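Local coordinates for inosine-uridine preferring nucleoside hydrolase family protein (Bacillus anthracis, PDB 2C40) that belongs to the inosine-uridine preferring nucleoside hydrolase family and holds alpha-D-ribofuranose and a calcium ion in its pocket, at residues Arg147-Gly152 with Val248-Phe253; Asp258-Gln263 with His289-Val294. All blocks are in the same frame, centred on the assembly; numbering follows the deposited sequence.

In the fold
Both contacts belong to one mixed sheet, and helix 246-255 ties them together. Contact 1 lays that helix on strand 145-151; its centre is about 6 Å from the centre of the chain, and Met151 there lines the pocket, its side chain about 4 Å from the bound alpha-D-ribofuranose. Contact 2 is a pairing of two strands, 261-269 and 286-292, farther across the same sheet; its Val291 side chain stays about 14 Å from the alpha-D-ribofuranose. The two centres are 11 Å apart, and Phe253 bridges them: its CZ lies 3.7 Å from Val262 CG2. Leu249 of the helix meets Val294 as well, so one apolar layer runs from the pocket-side strand to the antiparallel part of the sheet.

Contact 1 (Arg147-Gly152 with Val248-Phe253); sequences RLVWMG and VLTAAF
Helix 246-255 packs on strand 145-151 of the central sheet beside the alpha-D-ribofuranose pocket, with Thr250 set against Val149 and Met151. The axes of the short segments approach to 8.2 Å and run nearly antiparallel, at 162°. Thr250 turns its two branches to different partners. Its methyl, CG2, anti to the backbone N (chi1 -54° for OG1), reaches the strand, where it lies 3.7 Å from Val149 CG1, the two side chains passing alongside one another and pointing opposite ways. Its hydroxyl OG1 sits 3.3 Å from Met151 CB, the Met151 side chain running roughly perpendicular to that of Thr250. The same Val149 CG1 also meets the Phe253 ring one helical turn on, obliquely, 4.0 Å from CD2. From CG, which also lies near Thr250 OG1, the Met151 chain bends at chi2 (-73°) and leads away from the helix to touch the alpha-D-ribofuranose. Met151 O accepts a bond from Asn173 ND2, another residue of the pocket. The buried Thr250 hydroxyl spends its bond on Trp246 O in its own helix and meets the CB and CG carbons of Met151 across the contact, so helix and strand are held here by van der Waals packing beside that pocket.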
ATOM      1  N   ARG A 147     -17.675   3.916  30.269  1.00 43.94           N
ATOM      2  CA  ARG A 147     -17.694   2.554  29.774  1.00 44.53           C
ATOM      3  C   ARG A 147     -16.495   2.367  28.852  1.00 43.07           C
ATOM      4  O   ARG A 147     -15.823   3.339  28.461  1.00 41.62           O
ATOM      5  CB  ARG A 147     -19.019   2.263  29.030  1.00 44.43           C
ATOM      6  CG  ARG A 147     -19.170   3.125  27.808  1.00 46.94           C
ATOM      7  CD  ARG A 147     -20.534   3.093  27.166  1.00 48.96           C
ATOM      8  NE  ARG A 147     -21.264   4.361  27.280  1.00 55.38           N
ATOM      9  CZ  ARG A 147     -21.126   5.463  26.511  1.00 56.32           C
ATOM     10  NH1 ARG A 147     -20.225   5.559  25.518  1.00 56.41           N
ATOM     11  NH2 ARG A 147     -21.942   6.507  26.755  1.00 55.59           N
ATOM     12  N   LEU A 148     -16.238   1.101  28.548  1.00 42.41           N
ATOM     13  CA  LEU A 148     -15.236   0.691  27.554  1.00 42.02           C
ATOM     14  C   LEU A 148     -16.005   0.213  26.321  1.00 40.35           C
ATOM     15  O   LEU A 148     -16.844  -0.638  26.432  1.00 37.75           O
ATOM     16  CB  LEU A 148     -14.401  -0.482  28.129  1.00 41.63           C
ATOM     17  CG  LEU A 148     -13.002  -0.869  27.639  1.00 43.54           C
ATOM     18  CD1 LEU A 148     -12.703  -2.391  27.823  1.00 44.04           C
ATOM     19  CD2 LEU A 148     -12.644  -0.423  26.302  1.00 42.99           C
ATOM     20  N   VAL A 149     -15.669   0.756  25.163  1.00 40.69           N
ATOM     21  CA  VAL A 149     -16.049   0.183  23.888  1.00 40.56           C
ATOM     22  C   VAL A 149     -14.798  -0.373  23.249  1.00 40.35           C
ATOM     23  O   VAL A 149     -13.841   0.322  23.037  1.00 41.31           O
ATOM     24  CB  VAL A 149     -16.756   1.202  22.963  1.00 40.47           C
ATOM     25  CG1 VAL A 149     -17.343   0.502  21.719  1.00 39.66           C
ATOM     26  CG2 VAL A 149     -17.880   1.905  23.755  1.00 40.30           C
ATOM     27  N   TRP A 150     -14.829  -1.666  22.965  1.00 40.58           N
ATOM     28  CA  TRP A 150     -13.677  -2.395  22.489  1.00 40.26           C
ATOM     29  C   TRP A 150     -14.020  -3.270  21.287  1.00 40.06           C
ATOM     30  O   TRP A 150     -15.019  -4.002  21.269  1.00 38.85           O
ATOM     31  CB  TRP A 150     -13.095  -3.242  23.636  1.00 40.79           C
ATOM     32  CG  TRP A 150     -11.837  -4.017  23.306  1.00 40.03           C
ATOM     33  CD1 TRP A 150     -10.684  -3.544  22.698  1.00 39.75           C
ATOM     34  CD2 TRP A 150     -11.621  -5.398  23.556  1.00 40.66           C
ATOM     35  NE1 TRP A 150      -9.784  -4.554  22.558  1.00 40.15           N
ATOM     36  CE2 TRP A 150     -10.321  -5.707  23.080  1.00 38.92           C
ATOM     37  CE3 TRP A 150     -12.401  -6.410  24.137  1.00 39.49           C
ATOM     38  CZ2 TRP A 150      -9.772  -6.989  23.168  1.00 40.20           C
ATOM     39  CZ3 TRP A 150     -11.865  -7.696  24.219  1.00 40.69           C
ATOM     40  CH2 TRP A 150     -10.560  -7.974  23.714  1.00 41.06           C
ATOM     41  N   MET A 151     -13.136  -3.183  20.294  1.00 40.87           N
ATOM     42  CA  MET A 151     -13.055  -4.134  19.225  1.00 40.21           C
ATOM     43  C   MET A 151     -12.238  -5.328  19.694  1.00 40.23           C
ATOM     44  O   MET A 151     -11.010  -5.286  19.834  1.00 41.57           O
ATOM     45  CB  MET A 151     -12.415  -3.501  17.979  1.00 40.33           C
ATOM     46  CG  MET A 151     -12.688  -4.329  16.661  1.00 42.01           C
ATOM     47  SD  MET A 151     -11.787  -5.903  16.471  1.00 43.69           S
ATOM     48  CE  MET A 151     -13.113  -7.016  16.132  1.00 43.26           C
ATOM     49  N   GLY A 152     -12.914  -6.424  19.927  1.00 40.75           N
ATOM     50  CA  GLY A 152     -12.238  -7.651  20.334  1.00 40.96           C
ATOM     51  C   GLY A 152     -13.216  -8.804  20.432  1.00 41.50           C
ATOM     52  O   GLY A 152     -14.451  -8.620  20.485  1.00 40.51           O
ATOM     53  N   VAL A 248     -13.626   0.920  12.675  1.00 42.83           N
ATOM     54  CA  VAL A 248     -14.399   2.060  12.244  1.00 42.79           C
ATOM     55  C   VAL A 248     -15.822   1.926  12.817  1.00 42.68           C
ATOM     56  O   VAL A 248     -16.410   2.927  13.216  1.00 42.72           O
ATOM     57  CB  VAL A 248     -14.414   2.210  10.698  1.00 42.63           C
ATOM     58  CG1 VAL A 248     -15.334   3.300  10.271  1.00 44.29           C
ATOM     59  CG2 VAL A 248     -13.022   2.544  10.169  1.00 43.87           C
ATOM     60  N   LEU A 249     -16.344   0.706  12.846  1.00 42.27           N
ATOM     61  CA  LEU A 249     -17.648   0.432  13.367  1.00 43.11           C
ATOM     62  C   LEU A 249     -17.676   0.633  14.883  1.00 43.29           C
ATOM     63  O   LEU A 249     -18.665   1.102  15.433  1.00 43.20           O
ATOM     64  CB  LEU A 249     -18.050  -0.988  13.063  1.00 43.03           C
ATOM     65  CG  LEU A 249     -19.445  -1.499  13.433  1.00 45.78           C
ATOM     66  CD1 LEU A 249     -19.373  -2.302  14.680  1.00 46.94           C
ATOM     67  CD2 LEU A 249     -20.532  -0.402  13.517  1.00 47.32           C
ATOM     68  N   THR A 250     -16.604   0.213  15.543  1.00 42.50           N
ATOM     69  CA  THR A 250     -16.414   0.428  16.979  1.00 42.75           C
ATOM     70  C   THR A 250     -16.470   1.910  17.316  1.00 42.29           C
ATOM     71  O   THR A 250     -17.189   2.303  18.242  1.00 41.26           O
ATOM     72  CB  THR A 250     -15.068  -0.170  17.462  1.00 42.80           C
ATOM     73  OG1 THR A 250     -14.983  -1.559  17.076  1.00 43.05           O
ATOM     74  CG2 THR A 250     -14.925  -0.069  18.951  1.00 42.61           C
ATOM     75  N   ALA A 251     -15.738   2.709  16.544  1.00 42.25           N
ATOM     76  CA  ALA A 251     -15.676   4.169  16.708  1.00 42.86           C
ATOM     77  C   ALA A 251     -16.999   4.843  16.369  1.00 43.23           C
ATOM     78  O   ALA A 251     -17.390   5.802  17.035  1.00 43.42           O
ATOM     79  CB  ALA A 251     -14.568   4.735  15.845  1.00 43.82           C
ATOM     80  N   ALA A 252     -17.708   4.317  15.357  1.00 43.00           N
ATOM     81  CA  ALA A 252     -18.996   4.860  14.950  1.00 42.78           C
ATOM     82  C   ALA A 252     -20.097   4.561  15.993  1.00 42.95           C
ATOM     83  O   ALA A 252     -21.028   5.345  16.167  1.00 42.45           O
ATOM     84  CB  ALA A 252     -19.390   4.315  13.623  1.00 43.46           C
ATOM     85  N   PHE A 253     -19.978   3.424  16.663  1.00 42.56           N
ATOM     86  CA  PHE A 253     -20.899   3.024  17.722  1.00 42.84           C
ATOM     87  C   PHE A 253     -20.784   3.983  18.933  1.00 43.04           C
ATOM     88  O   PHE A 253     -21.763   4.246  19.620  1.00 41.99           O
ATOM     89  CB  PHE A 253     -20.609   1.593  18.196  1.00 42.05           C
ATOM     90  CG  PHE A 253     -21.559   1.092  19.239  1.00 42.94           C
ATOM     91  CD1 PHE A 253     -22.841   0.734  18.907  1.00 42.09           C
ATOM     92  CD2 PHE A 253     -21.180   0.997  20.575  1.00 44.71           C
ATOM     93  CE1 PHE A 253     -23.727   0.277  19.893  1.00 42.06           C
ATOM     94  CE2 PHE A 253     -22.073   0.564  21.534  1.00 42.25           C
ATOM     95  CZ  PHE A 253     -23.323   0.185  21.186  1.00 41.33           C
TER

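Contact 2 (Asp258-Gln263 with His289-Val294)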
ATOM      1  N   ASP A 258     -27.057   4.185  18.118  1.00 44.64           N
ATOM      2  CA  ASP A 258     -28.287   3.809  17.425  1.00 45.23           C
ATOM      3  C   ASP A 258     -28.153   3.087  16.063  1.00 44.73           C
ATOM      4  O   ASP A 258     -29.177   2.686  15.478  1.00 44.33           O
ATOM      5  CB  ASP A 258     -29.213   5.062  17.250  1.00 46.66           C
ATOM      6  CG  ASP A 258     -28.468   6.460  17.409  1.00 50.21           C
ATOM      7  OD1 ASP A 258     -27.629   6.621  18.361  1.00 53.46           O
ATOM      8  OD2 ASP A 258     -28.785   7.425  16.630  1.00 50.33           O
ATOM      9  N   LEU A 259     -26.927   2.951  15.563  1.00 44.26           N
ATOM     10  CA  LEU A 259     -26.622   2.201  14.341  1.00 44.52           C
ATOM     11  C   LEU A 259     -26.787   0.696  14.506  1.00 44.39           C
ATOM     12  O   LEU A 259     -27.056  -0.009  13.543  1.00 45.73           O
ATOM     13  CB  LEU A 259     -25.180   2.494  13.888  1.00 44.43           C
ATOM     14  CG  LEU A 259     -24.936   3.922  13.410  1.00 44.82           C
ATOM     15  CD1 LEU A 259     -23.473   4.177  13.143  1.00 45.90           C
ATOM     16  CD2 LEU A 259     -25.766   4.207  12.184  1.00 45.04           C
ATOM     17  N   ALA A 260     -26.596   0.191  15.710  1.00 44.04           N
ATOM     18  CA  ALA A 260     -26.660  -1.230  15.945  1.00 43.34           C
ATOM     19  C   ALA A 260     -27.509  -1.514  17.176  1.00 43.55           C
ATOM     20  O   ALA A 260     -28.107  -0.602  17.770  1.00 43.03           O
ATOM     21  CB  ALA A 260     -25.268  -1.776  16.117  1.00 44.17           C
ATOM     22  N   LYS A 261     -27.633  -2.799  17.486  1.00 43.11           N
ATOM     23  CA  LYS A 261     -28.263  -3.267  18.697  1.00 42.92           C
ATOM     24  C   LYS A 261     -27.189  -3.884  19.554  1.00 43.01           C
ATOM     25  O   LYS A 261     -26.075  -4.068  19.122  1.00 42.85           O
ATOM     26  CB  LYS A 261     -29.317  -4.308  18.372  1.00 42.73           C
ATOM     27  CG  LYS A 261     -30.619  -3.720  17.858  1.00 43.54           C
ATOM     28  CD  LYS A 261     -30.978  -4.400  16.568  1.00 46.16           C
ATOM     29  CE  LYS A 261     -32.375  -4.100  16.090  1.00 44.47           C
ATOM     30  NZ  LYS A 261     -33.217  -5.094  16.740  1.00 45.65           N
ATOM     31  N   VAL A 262     -27.548  -4.207  20.772  1.00 43.64           N
ATOM     32  CA  VAL A 262     -26.642  -4.828  21.712  1.00 44.36           C
ATOM     33  C   VAL A 262     -27.395  -5.948  22.486  1.00 43.88           C
ATOM     34  O   VAL A 262     -28.524  -5.745  22.932  1.00 41.70           O
ATOM     35  CB  VAL A 262     -26.091  -3.747  22.644  1.00 44.99           C
ATOM     36  CG1 VAL A 262     -25.708  -4.308  23.971  1.00 47.88           C
ATOM     37  CG2 VAL A 262     -24.892  -3.083  22.007  1.00 45.26           C
ATOM     38  N   GLN A 263     -26.759  -7.118  22.602  1.00 43.72           N
ATOM     39  CA  GLN A 263     -27.241  -8.199  23.454  1.00 44.39           C
ATOM     40  C   GLN A 263     -26.219  -8.407  24.567  1.00 43.68           C
ATOM     41  O   GLN A 263     -25.029  -8.647  24.322  1.00 42.46           O
ATOM     42  CB  GLN A 263     -27.463  -9.522  22.683  1.00 44.74           C
ATOM     43  CG  GLN A 263     -28.949  -9.903  22.470  1.00 48.94           C
ATOM     44  CD  GLN A 263     -29.653 -10.412  23.722  1.00 50.85           C
ATOM     45  OE1 GLN A 263     -29.285 -10.088  24.846  1.00 54.57           O
ATOM     46  NE2 GLN A 263     -30.651 -11.250  23.524  1.00 52.75           N
ATOM     47  N   HIS A 289     -21.824  -6.382  26.527  1.00 43.84           N
ATOM     48  CA  HIS A 289     -22.865  -5.905  25.618  1.00 42.98           C
ATOM     49  C   HIS A 289     -22.364  -5.986  24.174  1.00 42.31           C
ATOM     50  O   HIS A 289     -21.629  -5.148  23.692  1.00 41.93           O
ATOM     51  CB  HIS A 289     -23.244  -4.473  26.019  1.00 43.25           C
ATOM     52  CG  HIS A 289     -23.533  -4.328  27.483  1.00 44.90           C
ATOM     53  ND1 HIS A 289     -24.663  -4.850  28.074  1.00 47.07           N
ATOM     54  CD2 HIS A 289     -22.820  -3.754  28.481  1.00 47.08           C
ATOM     55  CE1 HIS A 289     -24.639  -4.592  29.368  1.00 47.68           C
ATOM     56  NE2 HIS A 289     -23.528  -3.936  29.641  1.00 46.96           N
ATOM     57  N   VAL A 290     -22.787  -7.034  23.498  1.00 42.05           N
ATOM     58  CA  VAL A 290     -22.268  -7.420  22.221  1.00 41.74           C
ATOM     59  C   VAL A 290     -23.068  -6.788  21.077  1.00 41.25           C
ATOM     60  O   VAL A 290     -24.279  -6.959  20.970  1.00 40.42           O
ATOM     61  CB  VAL A 290     -22.253  -8.984  22.083  1.00 41.60           C
ATOM     62  CG1 VAL A 290     -21.709  -9.395  20.715  1.00 42.22           C
ATOM     63  CG2 VAL A 290     -21.386  -9.612  23.168  1.00 42.73           C
ATOM     64  N   VAL A 291     -22.371  -6.074  20.205  1.00 41.01           N
ATOM     65  CA  VAL A 291     -23.041  -5.360  19.142  1.00 41.18           C
ATOM     66  C   VAL A 291     -23.501  -6.377  18.096  1.00 41.86           C
ATOM     67  O   VAL A 291     -22.798  -7.359  17.824  1.00 42.86           O
ATOM     68  CB  VAL A 291     -22.132  -4.296  18.549  1.00 40.79           C
ATOM     69  CG1 VAL A 291     -22.700  -3.699  17.239  1.00 41.76           C
ATOM     70  CG2 VAL A 291     -21.902  -3.210  19.588  1.00 41.14           C
ATOM     71  N   TYR A 292     -24.696  -6.167  17.547  1.00 41.69           N
ATOM     72  CA  TYR A 292     -25.149  -6.898  16.376  1.00 41.14           C
ATOM     73  C   TYR A 292     -26.143  -6.066  15.561  1.00 41.36           C
ATOM     74  O   TYR A 292     -26.554  -4.979  15.968  1.00 40.91           O
ATOM     75  CB  TYR A 292     -25.745  -8.238  16.786  1.00 40.74           C
ATOM     76  CG  TYR A 292     -27.068  -8.137  17.489  1.00 39.46           C
ATOM     77  CD1 TYR A 292     -27.139  -7.668  18.779  1.00 39.27           C
ATOM     78  CD2 TYR A 292     -28.239  -8.511  16.851  1.00 39.31           C
ATOM     79  CE1 TYR A 292     -28.378  -7.572  19.452  1.00 40.59           C
ATOM     80  CE2 TYR A 292     -29.509  -8.414  17.512  1.00 41.42           C
ATOM     81  CZ  TYR A 292     -29.553  -7.939  18.814  1.00 39.89           C
ATOM     82  OH  TYR A 292     -30.740  -7.847  19.503  1.00 41.35           O
ATOM     83  N   ASP A 293     -26.504  -6.595  14.403  1.00 41.56           N
ATOM     84  CA  ASP A 293     -27.555  -6.044  13.566  1.00 41.96           C
ATOM     85  C   ASP A 293     -27.292  -4.587  13.278  1.00 41.84           C
ATOM     86  O   ASP A 293     -28.123  -3.719  13.571  1.00 41.92           O
ATOM     87  CB  ASP A 293     -28.939  -6.260  14.172  1.00 42.38           C
ATOM     88  CG  ASP A 293     -30.057  -5.964  13.187  1.00 44.69           C
ATOM     89  OD1 ASP A 293     -29.771  -5.997  11.977  1.00 46.93           O
ATOM     90  OD2 ASP A 293     -31.216  -5.701  13.606  1.00 44.87           O
ATOM     91  N   VAL A 294     -26.124  -4.345  12.678  1.00 41.23           N
ATOM     92  CA  VAL A 294     -25.717  -3.025  12.228  1.00 40.71           C
ATOM     93  C   VAL A 294     -26.574  -2.610  11.018  1.00 41.54           C
ATOM     94  O   VAL A 294     -26.822  -3.403  10.115  1.00 41.57           O
ATOM     95  CB  VAL A 294     -24.218  -2.981  11.906  1.00 40.85           C
ATOM     96  CG1 VAL A 294     -23.803  -1.604  11.468  1.00 41.33           C
ATOM     97  CG2 VAL A 294     -23.372  -3.399  13.119  1.00 39.05           C
TER
HETATM   98  O   HOH W   1     -31.007  -7.440  22.631  1.00 49.70           O
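Lys261 N gives its hydrogen to Tyr292 O over 2.9 Å, a nearly straight bond (168°). It belongs to an antiparallel ladder between strands 261-269 and 286-292 of the mixed sheet. Tyr292 N returns a bond to Lys261 O, and Gln263 and Val290 form the next hydrogen-bonded pair. Between these two hydrogen-bonded pairs, Val262 and Val291 make a non-hydrogen-bonded pair on the face covered by Phe253 of helix 246-255, with their CG2 methyls 3.8 Å apart. Ala260 CB is pressed tightly on Val291 CG1, at 3.4 Å. On the other face, Tyr292 CG lies between the backbone N and the carbonyl carbon (chi1 71°), and the ring receives Lys261 CB over one face, a CH-pi contact 3.9 Å from the ring centre; Val262 C stands at the ring edge. The Lys261 chain lies alongside Asp293, and Lys261 NZ makes a long salt bridge of 3.8 Å to Asp293 OD2. His289 ND1 is bound to Thr264 OG1 and NE2 to Glu190, holding the ring at both nitrogens. A water spans Val262 O, to which it donates at 3.0 Å, and the Tyr292 hydroxyl, OH, at 3.2 Å.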